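Local coordinates for conserved protein (Methanothermobacter thermautotrophicus, PDB 2WNY) that is of unknown function but carries an RNA-binding family domain, is encoded in the exosome superoperon and so probably acts on RNA, at residues Met7-Ile11 against Leu65-Met69; Glu89-Leu93 against Lys119-Glu123; Lys71-Phe76 against Val106-Val110; Tyr13-Tyr18 against Asp114-Leu118; Asn10-Cys14 against Ile34-Pro39. The protein carries 1 engineered substitution. All coordinates share one frame; numbering follows the deposited sequence.

Contact 1: residues Met7-Ile11 against Leu65-Met69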
# COMPACT_ATOMS: atom_id res chain seq x y z
N MET A 7 8.72 10.94 -7.02
CA MET A 7 8.70 10.26 -5.70
C MET A 7 8.33 8.79 -5.83
O MET A 7 9.09 7.91 -5.40
CB MET A 7 7.74 10.92 -4.70
CG MET A 7 8.03 12.38 -4.43
SD MET A 7 7.14 12.90 -2.93
CE MET A 7 7.68 14.61 -2.86
N ILE A 8 7.16 8.54 -6.42
CA ILE A 8 6.71 7.18 -6.70
C ILE A 8 6.11 7.14 -8.11
O ILE A 8 5.50 8.12 -8.58
CB ILE A 8 5.71 6.63 -5.63
CG1 ILE A 8 4.43 7.48 -5.57
CG2 ILE A 8 6.37 6.56 -4.28
CD1 ILE A 8 3.33 6.90 -4.69
N HIS A 9 6.30 6.02 -8.79
CA HIS A 9 5.82 5.90 -10.18
C HIS A 9 4.37 5.46 -10.21
O HIS A 9 3.53 5.96 -10.98
CB HIS A 9 6.70 4.91 -10.92
CG HIS A 9 8.08 5.43 -11.18
ND1 HIS A 9 8.31 6.58 -11.92
CD2 HIS A 9 9.30 4.97 -10.82
CE1 HIS A 9 9.61 6.80 -11.99
NE2 HIS A 9 10.23 5.83 -11.34
N ASN A 10 4.07 4.49 -9.35
CA ASN A 10 2.74 3.90 -9.30
C ASN A 10 2.60 3.13 -7.98
O ASN A 10 3.61 2.89 -7.29
CB ASN A 10 2.51 3.01 -10.52
CG ASN A 10 3.41 1.78 -10.54
OD1 ASN A 10 3.33 0.94 -9.65
ND2 ASN A 10 4.27 1.67 -11.55
N ILE A 11 1.37 2.75 -7.64
CA ILE A 11 1.13 1.88 -6.49
C ILE A 11 0.22 0.76 -6.95
O ILE A 11 -0.85 1.03 -7.54
CB ILE A 11 0.39 2.61 -5.34
CG1 ILE A 11 1.14 3.88 -4.94
CG2 ILE A 11 0.24 1.67 -4.13
CD1 ILE A 11 0.54 4.60 -3.74
N LEU A 65 -1.53 9.76 -6.43
CA LEU A 65 -0.18 9.42 -6.00
C LEU A 65 0.36 10.50 -5.08
O LEU A 65 1.05 10.22 -4.10
CB LEU A 65 0.78 9.23 -7.18
CG LEU A 65 0.57 7.99 -8.05
CD1 LEU A 65 1.54 8.02 -9.22
CD2 LEU A 65 0.75 6.74 -7.24
N ARG A 66 0.04 11.75 -5.41
CA ARG A 66 0.58 12.84 -4.63
C ARG A 66 -0.10 12.93 -3.28
O ARG A 66 0.56 13.17 -2.27
CB ARG A 66 0.54 14.15 -5.43
CG ARG A 66 1.55 14.13 -6.60
CD ARG A 66 1.58 15.46 -7.35
NE ARG A 66 2.44 16.45 -6.71
CZ ARG A 66 2.01 17.62 -6.24
NH1 ARG A 66 0.73 17.97 -6.35
NH2 ARG A 66 2.87 18.45 -5.68
N GLU A 67 -1.42 12.75 -3.26
CA GLU A 67 -2.17 12.72 -2.00
C GLU A 67 -1.70 11.57 -1.09
O GLU A 67 -1.62 11.70 0.14
CB GLU A 67 -3.68 12.55 -2.27
CG GLU A 67 -4.50 12.45 -0.98
CD GLU A 67 -5.99 12.73 -1.16
OE1 GLU A 67 -6.42 13.09 -2.28
OE2 GLU A 67 -6.73 12.60 -0.17
N PHE A 68 -1.41 10.43 -1.71
CA PHE A 68 -0.88 9.30 -0.97
C PHE A 68 0.47 9.66 -0.31
O PHE A 68 0.70 9.37 0.87
CB PHE A 68 -0.71 8.11 -1.87
CG PHE A 68 -0.05 6.94 -1.19
CD1 PHE A 68 -0.82 5.99 -0.52
CD2 PHE A 68 1.34 6.82 -1.18
CE1 PHE A 68 -0.21 4.90 0.14
CE2 PHE A 68 1.97 5.73 -0.54
CZ PHE A 68 1.20 4.79 0.13
N MET A 69 1.37 10.25 -1.09
CA MET A 69 2.70 10.61 -0.58
C MET A 69 2.60 11.63 0.56
O MET A 69 3.37 11.57 1.52
CB MET A 69 3.61 11.12 -1.69
CG MET A 69 4.20 10.02 -2.60
SD MET A 69 4.97 8.63 -1.71
CE MET A 69 6.32 9.55 -0.92

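Contact 2: residues Glu89-Leu93 against Lys119-Glu123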
# COMPACT_ATOMS: atom_id res chain seq x y z
N GLU A 89 14.89 -5.72 -4.23
CA GLU A 89 16.13 -5.43 -4.98
C GLU A 89 15.90 -4.52 -6.19
O GLU A 89 16.85 -4.03 -6.80
CB GLU A 89 16.84 -6.74 -5.39
CG GLU A 89 15.91 -7.84 -5.95
CD GLU A 89 16.64 -8.97 -6.68
OE1 GLU A 89 17.86 -8.86 -6.94
OE2 GLU A 89 15.98 -9.99 -6.99
N ASN A 90 14.63 -4.27 -6.52
CA ASN A 90 14.25 -3.57 -7.76
C ASN A 90 13.66 -2.16 -7.61
O ASN A 90 13.10 -1.63 -8.57
CB ASN A 90 13.25 -4.42 -8.55
CG ASN A 90 13.89 -5.61 -9.22
OD1 ASN A 90 13.43 -6.74 -9.06
ND2 ASN A 90 14.96 -5.36 -9.97
N GLY A 91 13.78 -1.54 -6.44
CA GLY A 91 13.22 -0.19 -6.24
C GLY A 91 11.88 -0.14 -5.52
O GLY A 91 11.46 0.94 -5.06
N ASN A 92 11.20 -1.28 -5.39
CA ASN A 92 9.85 -1.32 -4.80
C ASN A 92 9.85 -1.30 -3.28
O ASN A 92 10.74 -1.84 -2.63
CB ASN A 92 9.08 -2.54 -5.31
CG ASN A 92 8.96 -2.56 -6.83
OD1 ASN A 92 9.44 -3.48 -7.50
ND2 ASN A 92 8.33 -1.54 -7.39
N LEU A 93 8.82 -0.67 -2.72
CA LEU A 93 8.59 -0.70 -1.28
C LEU A 93 7.30 -1.47 -1.05
O LEU A 93 6.23 -1.07 -1.53
CB LEU A 93 8.45 0.71 -0.71
CG LEU A 93 7.88 0.87 0.72
CD1 LEU A 93 8.74 0.14 1.77
CD2 LEU A 93 7.76 2.35 1.09
N LYS A 119 2.24 -2.43 -3.12
CA LYS A 119 3.53 -2.54 -3.79
C LYS A 119 3.79 -1.16 -4.39
O LYS A 119 3.17 -0.78 -5.40
CB LYS A 119 3.52 -3.63 -4.85
CG LYS A 119 4.84 -3.78 -5.61
CD LYS A 119 4.81 -4.93 -6.62
CE LYS A 119 4.32 -4.49 -8.00
NZ LYS A 119 5.19 -3.44 -8.62
N ILE A 120 4.66 -0.41 -3.75
CA ILE A 120 4.92 0.97 -4.15
C ILE A 120 6.20 1.08 -5.01
O ILE A 120 7.32 0.86 -4.52
CB ILE A 120 5.04 1.90 -2.92
CG1 ILE A 120 3.79 1.81 -2.03
CG2 ILE A 120 5.25 3.38 -3.38
CD1 ILE A 120 4.00 2.41 -0.60
N LYS A 121 6.03 1.42 -6.30
CA LYS A 121 7.18 1.62 -7.19
C LYS A 121 7.83 2.99 -6.94
O LYS A 121 7.36 4.03 -7.43
CB LYS A 121 6.81 1.44 -8.67
CG LYS A 121 8.04 1.32 -9.61
CD LYS A 121 7.62 1.01 -11.03
CE LYS A 121 8.80 1.06 -11.98
NZ LYS A 121 8.34 0.85 -13.38
N VAL A 122 8.92 2.97 -6.19
CA VAL A 122 9.62 4.17 -5.80
C VAL A 122 10.46 4.69 -6.96
O VAL A 122 11.15 3.93 -7.63
CB VAL A 122 10.50 3.90 -4.55
CG1 VAL A 122 11.36 5.13 -4.18
CG2 VAL A 122 9.61 3.46 -3.37
N GLU A 123 10.35 6.00 -7.21
CA GLU A 123 11.23 6.67 -8.17
C GLU A 123 12.66 6.46 -7.72
O GLU A 123 13.06 6.89 -6.63
CB GLU A 123 10.91 8.16 -8.25
CG GLU A 123 11.65 8.90 -9.35
CD GLU A 123 11.41 10.40 -9.30
OE1 GLU A 123 11.16 10.96 -8.20
OE2 GLU A 123 11.48 11.04 -10.37

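Contact 3: residues Lys71-Phe76 against Val106-Val110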
# COMPACT_ATOMS: atom_id res chain seq x y z
N LYS A 71 0.12 11.81 2.78
CA LYS A 71 -0.28 11.07 3.97
C LYS A 71 0.84 10.10 4.42
O LYS A 71 1.13 9.98 5.61
CB LYS A 71 -1.58 10.31 3.70
CG LYS A 71 -2.00 9.32 4.79
CD LYS A 71 -2.54 10.01 6.02
CE LYS A 71 -3.29 9.03 6.90
NZ LYS A 71 -4.22 9.76 7.80
N PHE A 72 1.45 9.44 3.44
CA PHE A 72 2.58 8.54 3.71
C PHE A 72 3.68 9.27 4.48
O PHE A 72 4.23 8.76 5.47
CB PHE A 72 3.09 7.95 2.39
CG PHE A 72 4.34 7.12 2.52
CD1 PHE A 72 4.27 5.74 2.65
CD2 PHE A 72 5.60 7.71 2.47
CE1 PHE A 72 5.43 4.96 2.76
CE2 PHE A 72 6.76 6.94 2.58
CZ PHE A 72 6.67 5.56 2.71
N THR A 73 4.00 10.48 4.02
CA THR A 73 5.01 11.34 4.69
C THR A 73 4.63 11.70 6.13
O THR A 73 5.49 11.66 7.02
CB THR A 73 5.33 12.61 3.86
OG1 THR A 73 5.73 12.23 2.54
CG2 THR A 73 6.46 13.43 4.50
N GLU A 74 3.37 12.06 6.37
CA GLU A 74 2.93 12.40 7.74
C GLU A 74 3.04 11.17 8.65
O GLU A 74 3.56 11.25 9.76
CB GLU A 74 1.47 12.90 7.76
CG GLU A 74 1.17 14.09 6.88
CD GLU A 74 -0.32 14.28 6.62
OE1 GLU A 74 -1.14 13.40 7.00
OE2 GLU A 74 -0.68 15.32 6.03
N VAL A 75 2.57 10.04 8.14
CA VAL A 75 2.57 8.79 8.90
C VAL A 75 4.00 8.34 9.25
O VAL A 75 4.29 8.05 10.40
CB VAL A 75 1.80 7.66 8.13
CG1 VAL A 75 1.97 6.29 8.79
CG2 VAL A 75 0.30 8.02 8.01
N PHE A 76 4.90 8.35 8.26
CA PHE A 76 6.19 7.68 8.40
C PHE A 76 7.42 8.57 8.63
O PHE A 76 8.56 8.07 8.70
CB PHE A 76 6.39 6.70 7.23
CG PHE A 76 5.44 5.54 7.28
CD1 PHE A 76 5.45 4.68 8.38
CD2 PHE A 76 4.51 5.33 6.25
CE1 PHE A 76 4.57 3.61 8.46
CE2 PHE A 76 3.61 4.24 6.30
CZ PHE A 76 3.64 3.38 7.41
N VAL A 106 -6.68 4.66 10.35
CA VAL A 106 -5.33 4.60 10.92
C VAL A 106 -4.47 3.72 10.02
O VAL A 106 -4.93 2.67 9.52
CB VAL A 106 -5.34 4.05 12.36
CG1 VAL A 106 -3.92 4.00 12.92
CG2 VAL A 106 -6.25 4.89 13.26
N TRP A 107 -3.24 4.16 9.79
CA TRP A 107 -2.29 3.37 9.01
C TRP A 107 -1.40 2.62 9.98
O TRP A 107 -0.56 3.22 10.66
CB TRP A 107 -1.44 4.27 8.12
CG TRP A 107 -2.12 4.81 6.91
CD1 TRP A 107 -3.46 5.02 6.71
CD2 TRP A 107 -1.46 5.26 5.71
NE1 TRP A 107 -3.68 5.57 5.45
CE2 TRP A 107 -2.46 5.73 4.83
CE3 TRP A 107 -0.11 5.32 5.31
CZ2 TRP A 107 -2.16 6.20 3.54
CZ3 TRP A 107 0.19 5.80 4.03
CH2 TRP A 107 -0.83 6.26 3.18
N GLU A 108 -1.59 1.31 10.04
CA GLU A 108 -0.80 0.50 10.96
C GLU A 108 -0.04 -0.54 10.14
O GLU A 108 -0.64 -1.46 9.60
CB GLU A 108 -1.72 -0.16 12.00
CG GLU A 108 -1.01 -1.02 13.09
CD GLU A 108 -0.10 -0.20 13.99
OE1 GLU A 108 -0.58 0.77 14.61
OE2 GLU A 108 1.10 -0.54 14.09
N PRO A 109 1.30 -0.39 10.06
CA PRO A 109 2.09 -1.37 9.32
C PRO A 109 2.03 -2.73 10.02
O PRO A 109 2.08 -2.81 11.25
CB PRO A 109 3.51 -0.79 9.36
CG PRO A 109 3.53 0.13 10.55
CD PRO A 109 2.12 0.63 10.73
N VAL A 110 1.88 -3.79 9.24
CA VAL A 110 1.90 -5.14 9.78
C VAL A 110 2.81 -6.01 8.91
O VAL A 110 3.17 -5.62 7.80
CB VAL A 110 0.49 -5.77 9.87
CG1 VAL A 110 -0.37 -5.07 10.93
CG2 VAL A 110 -0.20 -5.75 8.51

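Contact 4: residues Tyr13-Tyr18 against Asp114-Leu118. Engineered in segment 13-18: Cys14 (natural residue Arg).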
# COMPACT_ATOMS: atom_id res chain seq x y z
N TYR A 13 -2.07 -2.31 -5.46
CA TYR A 13 -2.67 -2.66 -4.17
C TYR A 13 -3.51 -3.91 -4.30
O TYR A 13 -4.04 -4.23 -5.39
CB TYR A 13 -3.47 -1.49 -3.56
CG TYR A 13 -4.67 -1.09 -4.38
CD1 TYR A 13 -5.89 -1.79 -4.26
CD2 TYR A 13 -4.60 -0.04 -5.28
CE1 TYR A 13 -6.99 -1.44 -5.02
CE2 TYR A 13 -5.69 0.31 -6.04
CZ TYR A 13 -6.89 -0.39 -5.89
OH TYR A 13 -7.97 -0.04 -6.64
N CYS A 14 -3.58 -4.64 -3.19
CA CYS A 14 -4.33 -5.86 -3.11
C CYS A 14 -4.97 -5.95 -1.71
O CYS A 14 -4.30 -5.67 -0.71
CB CYS A 14 -3.34 -7.02 -3.32
SG CYS A 14 -4.12 -8.56 -3.40
N LEU A 15 -6.24 -6.34 -1.63
CA LEU A 15 -6.84 -6.71 -0.31
C LEU A 15 -7.97 -7.67 -0.53
O LEU A 15 -8.41 -7.87 -1.68
CB LEU A 15 -7.23 -5.51 0.58
CG LEU A 15 -8.41 -4.60 0.25
CD1 LEU A 15 -8.71 -3.74 1.46
CD2 LEU A 15 -8.16 -3.76 -1.00
N MET A 16 -8.39 -8.34 0.54
CA MET A 16 -9.27 -9.47 0.41
C MET A 16 -10.58 -9.22 1.11
O MET A 16 -10.64 -8.48 2.10
CB MET A 16 -8.60 -10.73 0.98
CG MET A 16 -7.11 -10.53 1.16
SD MET A 16 -6.12 -11.92 0.68
CE MET A 16 -5.65 -11.35 -0.95
N VAL A 17 -11.62 -9.84 0.57
CA VAL A 17 -12.93 -9.79 1.21
C VAL A 17 -13.33 -11.23 1.51
O VAL A 17 -13.57 -12.02 0.58
CB VAL A 17 -14.01 -9.17 0.30
CG1 VAL A 17 -15.34 -9.04 1.07
CG2 VAL A 17 -13.56 -7.79 -0.23
N TYR A 18 -13.41 -11.54 2.80
CA TYR A 18 -13.82 -12.87 3.23
C TYR A 18 -15.36 -12.95 3.27
O TYR A 18 -16.06 -11.93 3.12
CB TYR A 18 -13.16 -13.25 4.55
CG TYR A 18 -11.69 -13.56 4.36
CD1 TYR A 18 -11.25 -14.87 4.13
CD2 TYR A 18 -10.74 -12.54 4.33
CE1 TYR A 18 -9.92 -15.15 3.90
CE2 TYR A 18 -9.39 -12.81 4.09
CZ TYR A 18 -8.99 -14.11 3.88
OH TYR A 18 -7.68 -14.39 3.63
N ASP A 114 -4.34 -10.26 7.87
CA ASP A 114 -5.27 -9.65 6.94
C ASP A 114 -4.91 -8.20 6.75
O ASP A 114 -5.13 -7.32 7.64
CB ASP A 114 -6.70 -9.79 7.44
CG ASP A 114 -7.72 -9.72 6.32
OD1 ASP A 114 -7.35 -9.85 5.12
OD2 ASP A 114 -8.91 -9.55 6.65
N ALA A 115 -4.33 -7.93 5.58
CA ALA A 115 -3.80 -6.61 5.35
C ALA A 115 -4.20 -6.02 4.00
O ALA A 115 -4.67 -6.73 3.10
CB ALA A 115 -2.27 -6.62 5.50
N ILE A 116 -4.02 -4.71 3.91
CA ILE A 116 -4.03 -4.01 2.65
C ILE A 116 -2.58 -4.04 2.15
O ILE A 116 -1.70 -3.48 2.79
CB ILE A 116 -4.52 -2.57 2.83
CG1 ILE A 116 -5.89 -2.58 3.54
CG2 ILE A 116 -4.59 -1.85 1.47
CD1 ILE A 116 -6.59 -1.24 3.57
N HIS A 117 -2.34 -4.74 1.04
CA HIS A 117 -0.96 -4.90 0.58
C HIS A 117 -0.69 -3.82 -0.46
O HIS A 117 -1.41 -3.74 -1.46
CB HIS A 117 -0.72 -6.27 -0.08
CG HIS A 117 -0.87 -7.44 0.85
ND1 HIS A 117 -2.07 -7.81 1.42
CD2 HIS A 117 0.03 -8.38 1.24
CE1 HIS A 117 -1.90 -8.89 2.16
NE2 HIS A 117 -0.63 -9.26 2.07
N LEU A 118 0.33 -3.01 -0.23
CA LEU A 118 0.78 -2.05 -1.24
C LEU A 118 2.15 -2.42 -1.80
O LEU A 118 3.09 -2.76 -1.05
CB LEU A 118 0.82 -0.64 -0.65
CG LEU A 118 -0.40 -0.23 0.17
CD1 LEU A 118 -0.10 1.07 0.91
CD2 LEU A 118 -1.63 -0.08 -0.70
O HOH W 1 -6.91 -8.12 2.99
O HOH W 2 -6.23 -12.17 4.60

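Contact 5: residues Asn10-Cys14 against Ile34-Pro39. Engineered in segment 10-14: Cys14 (natural residue Arg).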
# COMPACT_ATOMS: atom_id res chain seq x y z
N ASN A 10 4.07 4.49 -9.35
CA ASN A 10 2.74 3.90 -9.30
C ASN A 10 2.60 3.13 -7.98
O ASN A 10 3.61 2.89 -7.29
CB ASN A 10 2.51 3.01 -10.52
CG ASN A 10 3.41 1.78 -10.54
OD1 ASN A 10 3.33 0.94 -9.65
ND2 ASN A 10 4.27 1.67 -11.55
N ILE A 11 1.37 2.75 -7.64
CA ILE A 11 1.13 1.88 -6.49
C ILE A 11 0.22 0.76 -6.95
O ILE A 11 -0.85 1.03 -7.54
CB ILE A 11 0.39 2.61 -5.34
CG1 ILE A 11 1.14 3.88 -4.94
CG2 ILE A 11 0.24 1.67 -4.13
CD1 ILE A 11 0.54 4.60 -3.74
N SER A 12 0.65 -0.48 -6.73
CA SER A 12 -0.22 -1.64 -6.90
C SER A 12 -0.80 -1.93 -5.52
O SER A 12 -0.08 -1.79 -4.51
CB SER A 12 0.56 -2.85 -7.40
OG SER A 12 0.99 -2.69 -8.73
N TYR A 13 -2.07 -2.31 -5.46
CA TYR A 13 -2.67 -2.66 -4.17
C TYR A 13 -3.51 -3.91 -4.30
O TYR A 13 -4.04 -4.23 -5.39
CB TYR A 13 -3.47 -1.49 -3.56
CG TYR A 13 -4.67 -1.09 -4.38
CD1 TYR A 13 -5.89 -1.79 -4.26
CD2 TYR A 13 -4.60 -0.04 -5.28
CE1 TYR A 13 -6.99 -1.44 -5.02
CE2 TYR A 13 -5.69 0.31 -6.04
CZ TYR A 13 -6.89 -0.39 -5.89
OH TYR A 13 -7.97 -0.04 -6.64
N CYS A 14 -3.58 -4.64 -3.19
CA CYS A 14 -4.33 -5.86 -3.11
C CYS A 14 -4.97 -5.95 -1.71
O CYS A 14 -4.30 -5.67 -0.71
CB CYS A 14 -3.34 -7.02 -3.32
SG CYS A 14 -4.12 -8.56 -3.40
N ILE A 34 -6.05 4.75 0.02
CA ILE A 34 -6.02 5.43 -1.29
C ILE A 34 -7.41 5.94 -1.61
O ILE A 34 -8.23 5.19 -2.12
CB ILE A 34 -5.55 4.45 -2.40
CG1 ILE A 34 -4.16 3.88 -2.10
CG2 ILE A 34 -5.59 5.13 -3.77
CD1 ILE A 34 -3.73 2.73 -3.02
N PRO A 35 -7.70 7.22 -1.28
CA PRO A 35 -9.03 7.71 -1.61
C PRO A 35 -9.29 7.59 -3.10
O PRO A 35 -8.40 7.80 -3.90
CB PRO A 35 -8.96 9.20 -1.20
CG PRO A 35 -7.99 9.17 -0.01
CD PRO A 35 -6.91 8.24 -0.57
N GLY A 36 -10.51 7.24 -3.46
CA GLY A 36 -10.90 7.12 -4.85
C GLY A 36 -10.47 5.83 -5.51
O GLY A 36 -10.77 5.62 -6.69
N ALA A 37 -9.78 4.94 -4.79
CA ALA A 37 -9.37 3.70 -5.44
C ALA A 37 -10.61 2.95 -5.92
O ALA A 37 -11.62 2.89 -5.21
CB ALA A 37 -8.52 2.83 -4.49
N THR A 38 -10.55 2.44 -7.13
CA THR A 38 -11.66 1.65 -7.65
C THR A 38 -11.07 0.32 -8.10
O THR A 38 -10.57 0.21 -9.22
CB THR A 38 -12.40 2.36 -8.81
OG1 THR A 38 -11.47 2.65 -9.86
CG2 THR A 38 -13.04 3.66 -8.32
N PRO A 39 -11.08 -0.66 -7.20
CA PRO A 39 -10.41 -1.92 -7.47
C PRO A 39 -11.16 -2.80 -8.45
O PRO A 39 -12.39 -2.70 -8.58
CB PRO A 39 -10.36 -2.60 -6.09
CG PRO A 39 -11.45 -1.95 -5.30
CD PRO A 39 -11.61 -0.58 -5.82
O HOH W 3 -7.63 2.45 -8.42

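Contact 1: residues Met7-Ile11 against Leu65-Met69
Met7 lies across from Met69 and Asn10 from Leu65, with CA atoms 7.9 and 7.1 Å apart, so Met7-Ile11 and the turn of helix Leu65-Met69 run in opposite senses. This is helix-on-sheet packing: helix 62-76 rests on the start of strand 8-17, held by apolar contacts without a cross-segment hydrogen bond. Leu65 pushes both methyls into the strand. Leu65 CD2 touches both Ile8 CD1, at 3.6 Å, and Ile11 CG1, while CD1 comes up against the carbonyl oxygen of His9. CG1 of Ile8 lies between its backbone N and carbonyl carbon (chi1 62°), and from there the extended end reaches in among Leu65, Phe68 and Met69. Met69 folds back at chi2 and chi3, which brings SD to 3.6 Å from Ile8 CG2, and Met7 SD meets Met69 CE at 4.0 Å. Replacing Phe68 by an alanine would probably open a gap beneath Ile11 and take from Leu118 and Trp107 the ring they pack against. The Phe68 ring takes Ile11 end-on in a CH-pi contact, with CD1 3.5 Å from its centroid and only 12° off the normal.

Contact 2: residues Glu89-Leu93 against Lys119-Glu123
Leu93 and Ile120 form a hydrogen-bonded antiparallel pair, each amide bonding the other's carbonyl. The bonds Leu93 N to Ile120 O and Ile120 N to Leu93 O are both 2.8 Å long and nearly straight, the first at 170°. One step outward the ladder frays: Val122 N reaches Gly91 O at 3.4 Å, a weak and bent bond, where 89-93 has not yet entered its strand and 119-123 is about to leave its own. Gly91 has a positive phi of 100°, where a side chain would run into the carbonyl oxygen of Asn90. Asp88 steadies this turn by accepting the amides of both Asn90 and Asn92 on OD1.

Asn92 and Lys121 make the adjoining non-hydrogen-bonded pair, whose CA atoms approach to 4.6 Å. Asn92 CA adds a CA-H...O contact of 3.4 Å to Ile120 O, and its side chain leans across the backbone of Lys121, whose extended chain leaves from the same face of the sheet. On the other face Leu93 and Ile120 lie side by side and point the same way, CD2 of Leu93 being 4.1 Å from CD1 of Ile120. Val122 CG2 packs on Leu93 CB, and Val122 CB lies against Gly91 O.

This apolar face is covered by helices: Leu93 touches Phe72 and Ile120 touches Phe68 of helix 62-76, while Val122 meets Ala132 and Ile136 of helix 129-139. Strand 115-122 is flanked by strand 92-98 and by strand 8-17, whose Asn10 and Ser12 bond the backbones of Lys121 and Lys119.

Contact 3: residues Lys71-Phe76 against Val106-Val110
The indole of Trp107 is laid against helix 62-76, with Lys71 and Val75, one turn apart, sharing one of its faces. Lys71 CG stands over the six-membered ring in a CH-pi contact, 3.7 Å from its centroid, and Val75 CG2 stands above the same side, 3.8 Å from Trp107 CE3. Phe76 arrives at the edge instead, its CE2 in the indole plane and 4.0 Å from Trp107 CE3. The Phe76 ring is itself flanked: Val75 CG1 lies over the centre of one face, and Pro109 CG touches its edge near CE1. Phe76 CD2 in turn lies over one face of the Phe72 ring, toward its rim. A bend at chi2 (74°) turns the Lys71 chain along the indole, carrying CE to within 3.8 Å of Trp107 NE1. Lys71 NZ ends 5.1 Å from the centroid of the five-membered ring of Trp107, which gives at most a weak cation-pi attraction.

Close packing of the far end of the indole is shared with the helix backbone, since Trp107 CZ3 comes 3.6 Å from Phe72 CA. Its one polar atom is satisfied elsewhere: NE1 bonds the carbonyl of Asn32, which should fix the turn of the ring. Phe68, one turn before Phe72, meets the indole with planes about 35° apart, and Leu97 of strand 92-98 touches Trp107 too.

Within this alpha+beta fold, Trp107 thus fills the junction between the C-terminal half of helix 62-76 and the chain leading into the short edge strand 109-110. With Phe68, Phe72 and Phe76 it forms an aromatic cluster in the helix-on-sheet core.

Contact 4: residues Tyr13-Tyr18 against Asp114-Leu118
Cys14 and His117 form a hydrogen-bonded antiparallel pair, with His117 N to Cys14 O at 2.8 Å and Cys14 N to His117 O at 2.9 Å. Cys14 is an engineered residue in place of a natural arginine. Beside this pair Tyr13 faces Leu118, and Tyr13 CA makes a 3.2 Å CA-H...O contact with His117 O. CG of Leu15 lies between its own backbone N and carbonyl carbon (chi1 72°), a turn that brings CD1 alongside Ile116 CG1 at 3.7 Å.

Beyond Leu15 the strands part and a water takes over. It accepts from Met16 N and donates to Ala115 O and Asp114 OD1, standing where direct ladder bonds would otherwise follow. The same OD1 receives a second water, at 2.6 Å, which also bonds Tyr18 OH, and Asp114 OD1 lies 3.7 Å from Tyr18 CE2 at the edge of that ring, the carboxylate plane 81° from the ring plane. The other oxygen, OD2, forms a salt bridge with Lys99, whose amino group also bonds Met16 O, and Tyr18 OH is held by the backbone N of Tyr47. With an alanine in place of Asp114, Lys99 would probably lose its charged mate and both waters an acceptor.

Segments 13-17 and 115-118 run antiparallel, their axes 162° apart; they belong to the two central strands of the antiparallel sheet, their ladder giving way at one end to water bridges.

Contact 5: residues Asn10-Cys14 against Ile34-Pro39
Tyr13 sends its ring over to the loop Ile34-Pro39 and has far more surface buried there than any other residue of the pair of segments. With CG in the crowded position between backbone N and carbonyl carbon (chi1 65°), the ring stands out from the strand and its hydroxyl reaches the loop backbone. Pro39 receives that end: its CB lies near the ring plane, 3.7 Å from Tyr13 CE1, and its CA is 3.2 Å from Tyr13 OH. Proline has no N-H to offer the hydroxyl. A water in the ring plane serves it instead, 3.1 Å from Tyr13 OH, and accepts from Thr38 N at 3.2 Å, so the phenol is tied to the loop indirectly.

Ile34 reaches the ring near its root, its CD1 3.7 Å from Tyr13 CD2 and more loosely against Ile11 CG2. Between Ile34 and Pro39, the Ala37 methyl packs on Tyr13 CZ at 3.9 Å. The type II beta turn from Ile34 to Ala37, closed by Ala37 N to Ile34 O, folds the chain back and lets residues from both its ends meet one ring; Gly36 takes the positive phi of its third position. Arg31 bonds the Ala37 carbonyl, and Leu30 of helix 23-30 touches Tyr13, Ala37 and Pro39 alike.

Through Tyr13 of strand 8-17, the contact packs the connection between helix 23-30 and edge strand 40-45 against the helix-covered face of the antiparallel sheet.

Overall arrangement
Strand 8-17, at the N terminus, opens three of the loops. Contact 5 closes first, returning the 34-39 connection to the strand after about 20 residues; contact 1, starting from an overlapping segment, brings back helix 62-76. Contact 4 closes only when 114-118 pairs beside the strand, 96 residues on, so it crosses contact 1. Contact 3, from the end of that helix to 106-110, lies wholly within the span of contact 4. Contact 2 opens at 89-93 and closes at 119-123, crossing both 3 and 4. Contacts 2 and 4 build the middle of the sheet, while 1, 3 and 5 fasten helix and loops to it, with Phe68 touching Trp107 between 1 and 3.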